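Glucokinase (Streptomyces griseus, PDB 3VGL) probably catalyses the ATP-dependent phosphorylation of D-glucose to D-glucose 6-phosphate, as a zinc-containing glucokinase of the ROK family. Local coordinates at residues L3-I9 and V57-G63; S219-R223 and V262-L268. All blocks are in the same frame, centred on the assembly; numbering follows the deposited sequence.

Overall arrangement
Both contacts belong to one ROK-family chain with the actin-like ATPase fold, and they serve opposite ends of the bound nucleotide analogue. Contact 1 pairs strands 3-9 and 57-63 in the middle of one five-stranded mixed sheet. Its Asp8 side chain lies about 4 Å from the analogue and about 7 Å from the bound glucose. Contact 2 joins helix 215-223 to the turn leading into helix 267-280, and it holds the adenine. The side chain of Val262 is about 11 Å from the bound beta-D-glucopyranose. The two contacts do not touch: their centres are 28 Å apart and their nearest atoms about 10 Å. The nucleotide bridges them, touching Asp8, Ser219, Val262 and Glu265.

Contact 1: L3-I9 and V57-G63; sequences LTIGVDI and VEAVGIG
Leu3 O accepts the first bond of this parallel strand pair, from Glu58 N at 2.8 Å. Thr4 then lays its CG2 against Ala59 CB, while its OG1 bonds Ala307 O in helix 301-311. Ile5 bonds through both its backbone N and O: the N donates to Ala59 O, in the carbonyl plane, and the O takes Gly61 N. Its side chain crosses that of Val57 at about a right angle. CG1 of Ile5 stands beside its own backbone N (chi1 -77°), which sets it 3.6 Å from Val57 CG1. Gly6 faces Gly61, and Gly6 CA comes 3.3 Å from Gly61 O in a CA-H...O contact. The pair is the centre of the mixed five-stranded sheet of an actin-like ATPase domain; strand 13-19 runs antiparallel along the other edge of 3-9. Val7 N donates to Gly61 O, and Val7 O receives Gly63 N at 2.7 Å. On the face shared with Ile5, Val7 CG2 meets Val60 CG1 at 4.0 Å. Asp8 points to the opposite face of the sheet, where Gly6, Gly61 and Gly63 put no side chain, and it touches the bound nucleotide analogue. Ile9 N donates to Gly63 O at 2.8 Å, and a further backbone bond joins Ile9 to Ala65. Ile9 CD1 presses on Ile62 CG2 at 3.5 Å, tighter than usual for two carbons, and helix 37-52 adds Ile44 against Ile9.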
ATOM      1  N   LEU A   3      33.752 -34.040  15.723  1.00 31.63           N
ATOM      2  CA  LEU A   3      33.621 -32.939  14.775  1.00 28.99           C
ATOM      3  C   LEU A   3      32.606 -33.266  13.698  1.00 27.88           C
ATOM      4  O   LEU A   3      32.527 -34.394  13.223  1.00 28.29           O
ATOM      5  CB  LEU A   3      34.964 -32.665  14.103  1.00 29.35           C
ATOM      6  CG  LEU A   3      36.151 -32.438  15.044  1.00 27.82           C
ATOM      7  CD1 LEU A   3      37.392 -32.311  14.199  1.00 28.59           C
ATOM      8  CD2 LEU A   3      35.957 -31.199  15.867  1.00 27.71           C
ATOM      9  N   THR A   4      31.824 -32.260  13.322  1.00 25.91           N
ATOM     10  CA  THR A   4      30.930 -32.364  12.171  1.00 25.57           C
ATOM     11  C   THR A   4      31.250 -31.232  11.213  1.00 24.26           C
ATOM     12  O   THR A   4      31.990 -30.306  11.561  1.00 24.80           O
ATOM     13  CB  THR A   4      29.458 -32.242  12.610  1.00 24.90           C
ATOM     14  OG1 THR A   4      29.309 -31.024  13.345  1.00 26.74           O
ATOM     15  CG2 THR A   4      29.076 -33.426  13.493  1.00 26.22           C
ATOM     16  N   ILE A   5      30.706 -31.310  10.002  1.00 23.40           N
ATOM     17  CA  ILE A   5      30.826 -30.231   9.045  1.00 22.96           C
ATOM     18  C   ILE A   5      29.480 -29.541   8.928  1.00 22.03           C
ATOM     19  O   ILE A   5      28.463 -30.210   8.882  1.00 22.15           O
ATOM     20  CB  ILE A   5      31.244 -30.773   7.643  1.00 23.68           C
ATOM     21  CG1 ILE A   5      32.740 -31.096   7.624  1.00 28.36           C
ATOM     22  CG2 ILE A   5      30.873 -29.775   6.519  1.00 25.57           C
ATOM     23  CD1 ILE A   5      33.604 -30.017   6.984  1.00 32.32           C
ATOM     24  N   GLY A   6      29.488 -28.211   8.927  1.00 20.00           N
ATOM     25  CA  GLY A   6      28.282 -27.446   8.555  1.00 18.84           C
ATOM     26  C   GLY A   6      28.477 -26.858   7.166  1.00 18.50           C
ATOM     27  O   GLY A   6      29.566 -26.386   6.834  1.00 17.87           O
ATOM     28  N   VAL A   7      27.423 -26.890   6.334  1.00 18.16           N
ATOM     29  CA  VAL A   7      27.454 -26.290   4.999  1.00 18.79           C
ATOM     30  C   VAL A   7      26.249 -25.359   4.850  1.00 18.78           C
ATOM     31  O   VAL A   7      25.104 -25.817   4.933  1.00 20.75           O
ATOM     32  CB  VAL A   7      27.365 -27.360   3.859  1.00 18.87           C
ATOM     33  CG1 VAL A   7      27.591 -26.709   2.474  1.00 20.47           C
ATOM     34  CG2 VAL A   7      28.368 -28.484   4.084  1.00 20.68           C
ATOM     35  N   ASP A   8      26.500 -24.065   4.654  1.00 17.44           N
ATOM     36  CA  ASP A   8      25.403 -23.100   4.486  1.00 17.51           C
ATOM     37  C   ASP A   8      25.300 -22.827   3.001  1.00 17.54           C
ATOM     38  O   ASP A   8      26.254 -22.338   2.387  1.00 17.82           O
ATOM     39  CB  ASP A   8      25.729 -21.815   5.277  1.00 17.61           C
ATOM     40  CG  ASP A   8      24.596 -20.787   5.233  1.00 20.05           C
ATOM     41  OD1 ASP A   8      24.077 -20.480   4.130  1.00 23.82           O
ATOM     42  OD2 ASP A   8      24.227 -20.279   6.315  1.00 24.94           O
ATOM     43  N   ILE A   9      24.158 -23.191   2.407  1.00 16.95           N
ATOM     44  CA  ILE A   9      23.937 -22.955   0.985  1.00 17.29           C
ATOM     45  C   ILE A   9      22.933 -21.833   0.804  1.00 16.51           C
ATOM     46  O   ILE A   9      21.724 -22.011   1.045  1.00 16.33           O
ATOM     47  CB  ILE A   9      23.422 -24.190   0.246  1.00 18.01           C
ATOM     48  CG1 ILE A   9      24.406 -25.335   0.437  1.00 20.47           C
ATOM     49  CG2 ILE A   9      23.284 -23.888  -1.259  1.00 19.01           C
ATOM     50  CD1 ILE A   9      23.731 -26.675   0.552  1.00 25.31           C
ATOM     51  N   VAL A  57      35.843 -36.205  10.541  1.00 33.21           N
ATOM     52  CA  VAL A  57      34.467 -35.672  10.499  1.00 33.23           C
ATOM     53  C   VAL A  57      33.411 -36.783  10.554  1.00 33.36           C
ATOM     54  O   VAL A  57      33.479 -37.750   9.790  1.00 34.40           O
ATOM     55  CB  VAL A  57      34.263 -34.803   9.228  1.00 32.66           C
ATOM     56  CG1 VAL A  57      32.800 -34.402   9.049  1.00 33.51           C
ATOM     57  CG2 VAL A  57      35.163 -33.573   9.272  1.00 33.17           C
ATOM     58  N   GLU A  58      32.414 -36.596  11.422  1.00 33.24           N
ATOM     59  CA  GLU A  58      31.417 -37.613  11.768  1.00 33.44           C
ATOM     60  C   GLU A  58      30.078 -37.479  11.024  1.00 32.10           C
ATOM     61  O   GLU A  58      29.371 -38.470  10.798  1.00 32.15           O
ATOM     62  CB  GLU A  58      31.148 -37.520  13.264  1.00 34.53           C
ATOM     63  CG  GLU A  58      30.596 -38.768  13.906  1.00 39.44           C
ATOM     64  CD  GLU A  58      31.207 -39.010  15.278  1.00 43.69           C
ATOM     65  OE1 GLU A  58      31.128 -38.105  16.138  1.00 46.87           O
ATOM     66  OE2 GLU A  58      31.769 -40.104  15.501  1.00 48.11           O
ATOM     67  N   ALA A  59      29.721 -36.248  10.665  1.00 29.40           N
ATOM     68  CA  ALA A  59      28.437 -35.992  10.016  1.00 27.91           C
ATOM     69  C   ALA A  59      28.491 -34.674   9.276  1.00 25.77           C
ATOM     70  O   ALA A  59      29.382 -33.869   9.521  1.00 25.58           O
ATOM     71  CB  ALA A  59      27.313 -35.945  11.059  1.00 27.97           C
ATOM     72  N   VAL A  60      27.500 -34.445   8.418  1.00 24.90           N
ATOM     73  CA  VAL A  60      27.360 -33.193   7.652  1.00 23.36           C
ATOM     74  C   VAL A  60      25.980 -32.601   7.933  1.00 23.04           C
ATOM     75  O   VAL A  60      24.967 -33.283   7.784  1.00 23.60           O
ATOM     76  CB  VAL A  60      27.543 -33.420   6.116  1.00 22.89           C
ATOM     77  CG1 VAL A  60      27.320 -32.133   5.325  1.00 21.54           C
ATOM     78  CG2 VAL A  60      28.941 -33.983   5.784  1.00 23.65           C
ATOM     79  N   GLY A  61      25.946 -31.340   8.360  1.00 21.15           N
ATOM     80  CA  GLY A  61      24.677 -30.601   8.456  1.00 20.89           C
ATOM     81  C   GLY A  61      24.637 -29.559   7.361  1.00 19.56           C
ATOM     82  O   GLY A  61      25.579 -28.791   7.195  1.00 19.53           O
ATOM     83  N   ILE A  62      23.517 -29.499   6.640  1.00 18.97           N
ATOM     84  CA  ILE A  62      23.324 -28.541   5.577  1.00 19.16           C
ATOM     85  C   ILE A  62      22.274 -27.547   6.045  1.00 18.20           C
ATOM     86  O   ILE A  62      21.195 -27.963   6.491  1.00 19.71           O
ATOM     87  CB  ILE A  62      22.820 -29.258   4.307  1.00 19.06           C
ATOM     88  CG1 ILE A  62      23.951 -30.084   3.684  1.00 21.45           C
ATOM     89  CG2 ILE A  62      22.250 -28.237   3.307  1.00 21.17           C
ATOM     90  CD1 ILE A  62      23.490 -31.034   2.573  1.00 22.73           C
ATOM     91  N   GLY A  63      22.608 -26.258   5.991  1.00 16.62           N
ATOM     92  CA  GLY A  63      21.599 -25.181   6.150  1.00 15.85           C
ATOM     93  C   GLY A  63      21.274 -24.682   4.752  1.00 15.60           C
ATOM     94  O   GLY A  63      22.118 -24.053   4.116  1.00 16.39           O
TER

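Contact 2: S219-R223 and V262-L268; sequences SEAAR and VSDEGEL. With ANP (phosphoaminophosphonic acid-adenylate ester), chain E.
Glu265 bends at chi2 (-64°), and this bend brings its carboxylate between Arg223 and the adenine; Arg223 stays extended from CG to NE to reach it. The site is the adenine end of the nucleotide pocket in this actin-like ATPase fold. Arg223 NH2 makes a salt bridge to Glu265 OE1 at 2.8 Å, on the anti lone pair of that oxygen. The same NH2 also donates to Glu265 O, so one nitrogen ties side chain and backbone of Glu265. The guanidinium and carboxylate planes are 44° apart. The other oxygen, Glu265 OE2, accepts adenine N6 at 2.7 Å, and Ser219 OG donates to adenine N1 at 2.6 Å. Val262 CG2 lies over the face of the adenine, 3.6 Å from its N1. With an alanine at Glu265, the adenine amino group would probably lose this acceptor and Arg223 the carboxylate of its salt bridge, leaving the guanidinium its backbone bond. Water 1 links Arg223 NE to Glu265 OE1, and water 2 links Arg223 NH1 to Glu265 O. Leu268 lies over one face of the guanidinium, its CB nearest Arg223 NH2 and CD2 toward the rim. Leu268 CD1 meets Ala222 CB, and CD2 sits 3.3 Å from Ser219 O.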
ATOM      1  N   SER A 219      28.465  -0.922   2.713  1.00 22.59           N
ATOM      2  CA  SER A 219      28.836  -0.966   4.124  1.00 23.10           C
ATOM      3  C   SER A 219      30.075  -0.108   4.398  1.00 25.09           C
ATOM      4  O   SER A 219      30.037   0.778   5.260  1.00 26.32           O
ATOM      5  CB  SER A 219      29.090  -2.407   4.558  1.00 22.28           C
ATOM      6  OG  SER A 219      27.857  -3.130   4.596  1.00 21.17           O
ATOM      7  N   GLU A 220      31.143  -0.351   3.644  1.00 26.77           N
ATOM      8  CA  GLU A 220      32.376   0.418   3.807  1.00 28.92           C
ATOM      9  C   GLU A 220      32.143   1.914   3.572  1.00 29.97           C
ATOM     10  O   GLU A 220      32.612   2.751   4.353  1.00 31.32           O
ATOM     11  CB  GLU A 220      33.495  -0.126   2.899  1.00 29.07           C
ATOM     12  CG  GLU A 220      34.878   0.552   3.084  1.00 32.93           C
ATOM     13  CD  GLU A 220      35.283   0.766   4.549  1.00 37.91           C
ATOM     14  OE1 GLU A 220      34.950  -0.071   5.421  1.00 40.17           O
ATOM     15  OE2 GLU A 220      35.956   1.783   4.835  1.00 40.26           O
ATOM     16  N   ALA A 221      31.423   2.246   2.501  1.00 29.50           N
ATOM     17  CA  ALA A 221      31.095   3.638   2.209  1.00 30.09           C
ATOM     18  C   ALA A 221      30.286   4.303   3.324  1.00 30.23           C
ATOM     19  O   ALA A 221      30.565   5.436   3.700  1.00 30.86           O
ATOM     20  CB  ALA A 221      30.382   3.760   0.867  1.00 29.68           C
ATOM     21  N   ALA A 222      29.290   3.596   3.869  1.00 28.57           N
ATOM     22  CA  ALA A 222      28.528   4.132   5.001  1.00 29.27           C
ATOM     23  C   ALA A 222      29.408   4.408   6.229  1.00 31.09           C
ATOM     24  O   ALA A 222      29.223   5.421   6.907  1.00 31.85           O
ATOM     25  CB  ALA A 222      27.328   3.211   5.358  1.00 27.23           C
ATOM     26  N   ARG A 223      30.370   3.527   6.504  1.00 32.25           N
ATOM     27  CA  ARG A 223      31.314   3.755   7.608  1.00 34.23           C
ATOM     28  C   ARG A 223      32.069   5.053   7.405  1.00 36.14           C
ATOM     29  O   ARG A 223      32.383   5.755   8.371  1.00 37.55           O
ATOM     30  CB  ARG A 223      32.339   2.632   7.719  1.00 35.00           C
ATOM     31  CG  ARG A 223      31.808   1.395   8.336  1.00 33.52           C
ATOM     32  CD  ARG A 223      32.892   0.387   8.691  1.00 33.39           C
ATOM     33  NE  ARG A 223      32.210  -0.884   8.912  1.00 29.14           N
ATOM     34  CZ  ARG A 223      31.543  -1.195  10.020  1.00 29.41           C
ATOM     35  NH1 ARG A 223      31.489  -0.345  11.041  1.00 29.42           N
ATOM     36  NH2 ARG A 223      30.900  -2.364  10.092  1.00 29.10           N
ATOM     37  N   VAL A 262      25.174  -9.349   5.903  1.00 20.62           N
ATOM     38  CA  VAL A 262      25.364  -7.944   6.316  1.00 21.71           C
ATOM     39  C   VAL A 262      25.483  -7.779   7.832  1.00 21.34           C
ATOM     40  O   VAL A 262      26.023  -6.775   8.295  1.00 21.94           O
ATOM     41  CB  VAL A 262      24.324  -7.006   5.725  1.00 21.86           C
ATOM     42  CG1 VAL A 262      22.961  -7.349   6.257  1.00 21.68           C
ATOM     43  CG2 VAL A 262      24.696  -5.528   5.969  1.00 24.46           C
ATOM     44  N   SER A 263      25.053  -8.781   8.598  1.00 20.47           N
ATOM     45  CA  SER A 263      25.208  -8.708  10.066  1.00 20.06           C
ATOM     46  C   SER A 263      26.679  -8.689  10.465  1.00 21.06           C
ATOM     47  O   SER A 263      27.007  -8.316  11.580  1.00 21.39           O
ATOM     48  CB  SER A 263      24.480  -9.840  10.805  1.00 19.34           C
ATOM     49  OG  SER A 263      25.140 -11.091  10.674  1.00 18.63           O
ATOM     50  N   ASP A 264      27.568  -9.082   9.545  1.00 22.32           N
ATOM     51  CA  ASP A 264      29.005  -8.953   9.774  1.00 23.96           C
ATOM     52  C   ASP A 264      29.409  -7.520  10.089  1.00 24.40           C
ATOM     53  O   ASP A 264      30.488  -7.276  10.679  1.00 25.31           O
ATOM     54  CB  ASP A 264      29.775  -9.431   8.541  1.00 24.60           C
ATOM     55  CG  ASP A 264      29.735 -10.936   8.372  1.00 27.21           C
ATOM     56  OD1 ASP A 264      29.574 -11.662   9.375  1.00 28.41           O
ATOM     57  OD2 ASP A 264      29.902 -11.399   7.226  1.00 30.87           O
ATOM     58  N   GLU A 265      28.552  -6.574   9.701  1.00 23.38           N
ATOM     59  CA  GLU A 265      28.862  -5.159   9.907  1.00 24.01           C
ATOM     60  C   GLU A 265      28.519  -4.635  11.300  1.00 24.34           C
ATOM     61  O   GLU A 265      28.860  -3.493  11.617  1.00 24.69           O
ATOM     62  CB  GLU A 265      28.220  -4.279   8.831  1.00 23.27           C
ATOM     63  CG  GLU A 265      28.565  -4.693   7.402  1.00 23.91           C
ATOM     64  CD  GLU A 265      30.040  -4.577   7.035  1.00 26.49           C
ATOM     65  OE1 GLU A 265      30.809  -3.862   7.728  1.00 27.05           O
ATOM     66  OE2 GLU A 265      30.443  -5.201   6.032  1.00 23.88           O
ATOM     67  N   GLY A 266      27.830  -5.446  12.110  1.00 22.88           N
ATOM     68  CA  GLY A 266      27.549  -5.080  13.504  1.00 22.78           C
ATOM     69  C   GLY A 266      26.684  -3.836  13.618  1.00 22.79           C
ATOM     70  O   GLY A 266      25.678  -3.710  12.910  1.00 21.21           O
ATOM     71  N   GLU A 267      27.076  -2.911  14.496  1.00 23.10           N
ATOM     72  CA  GLU A 267      26.250  -1.733  14.798  1.00 22.85           C
ATOM     73  C   GLU A 267      25.990  -0.817  13.608  1.00 21.93           C
ATOM     74  O   GLU A 267      24.989  -0.102  13.596  1.00 21.78           O
ATOM     75  CB  GLU A 267      26.837  -0.946  15.979  1.00 24.21           C
ATOM     76  CG  GLU A 267      26.611  -1.665  17.299  1.00 25.97           C
ATOM     77  CD  GLU A 267      25.137  -1.796  17.670  1.00 27.05           C
ATOM     78  OE1 GLU A 267      24.438  -0.761  17.754  1.00 28.22           O
ATOM     79  OE2 GLU A 267      24.693  -2.935  17.902  1.00 26.37           O
ATOM     80  N   LEU A 268      26.844  -0.875  12.585  1.00 22.12           N
ATOM     81  CA  LEU A 268      26.608  -0.076  11.371  1.00 22.19           C
ATOM     82  C   LEU A 268      25.185  -0.292  10.848  1.00 21.16           C
ATOM     83  O   LEU A 268      24.487   0.669  10.510  1.00 21.65           O
ATOM     84  CB  LEU A 268      27.633  -0.379  10.276  1.00 22.57           C
ATOM     85  CG  LEU A 268      27.470   0.418   8.969  1.00 23.77           C
ATOM     86  CD1 LEU A 268      27.907   1.885   9.104  1.00 26.65           C
ATOM     87  CD2 LEU A 268      28.218  -0.274   7.830  1.00 24.84           C
TER
HETATM   88  PB  ANP E 325      23.747 -15.823   0.940  1.00 21.17           P
HETATM   89  O1B ANP E 325      22.344 -15.214   0.842  1.00 22.01           O
HETATM   90  O2B ANP E 325      24.241 -16.526  -0.290  1.00 22.81           O
HETATM   91  N3B ANP E 325      23.789 -16.939   2.241  1.00 21.78           N
HETATM   92  PA  ANP E 325      24.795 -13.373   2.143  1.00 22.11           P
HETATM   93  O1A ANP E 325      26.225 -12.826   2.180  1.00 25.29           O
HETATM   94  O2A ANP E 325      24.085 -13.706   3.418  1.00 22.22           O
HETATM   95  O3A ANP E 325      24.812 -14.639   1.140  1.00 20.68           O
HETATM   96  O5' ANP E 325      23.849 -12.353   1.334  1.00 21.67           O
HETATM   97  C5' ANP E 325      24.213 -11.843   0.047  1.00 21.07           C
HETATM   98  C4' ANP E 325      23.554 -10.497  -0.162  1.00 20.06           C
HETATM   99  O4' ANP E 325      23.846  -9.629   0.942  1.00 21.50           O
HETATM  100  C3' ANP E 325      24.108  -9.830  -1.396  1.00 21.52           C
HETATM  101  O3' ANP E 325      23.100  -8.940  -1.883  1.00 24.33           O
HETATM  102  C2' ANP E 325      25.256  -9.040  -0.821  1.00 23.07           C
HETATM  103  O2' ANP E 325      25.599  -7.930  -1.632  1.00 27.66           O
HETATM  104  C1' ANP E 325      24.748  -8.598   0.544  1.00 22.63           C
HETATM  105  N9  ANP E 325      25.828  -8.600   1.547  1.00 23.51           N
HETATM  106  C8  ANP E 325      26.514  -9.655   2.022  1.00 24.94           C
HETATM  107  N7  ANP E 325      27.435  -9.252   2.954  1.00 27.36           N
HETATM  108  C5  ANP E 325      27.291  -7.920   3.071  1.00 25.66           C
HETATM  109  C6  ANP E 325      27.936  -6.824   3.850  1.00 26.86           C
HETATM  110  N6  ANP E 325      28.931  -7.088   4.736  1.00 30.53           N
HETATM  111  N1  ANP E 325      27.464  -5.572   3.666  1.00 26.30           N
HETATM  112  C2  ANP E 325      26.476  -5.254   2.794  1.00 27.46           C
HETATM  113  N3  ANP E 325      25.860  -6.200   2.048  1.00 25.32           N
HETATM  114  C4  ANP E 325      26.234  -7.491   2.153  1.00 24.20           C
HETATM  115  O   HOH W   1      32.858  -2.223   6.584  1.00 30.54           O
HETATM  116  O   HOH W   2      29.816  -0.977  13.302  1.00 16.94           O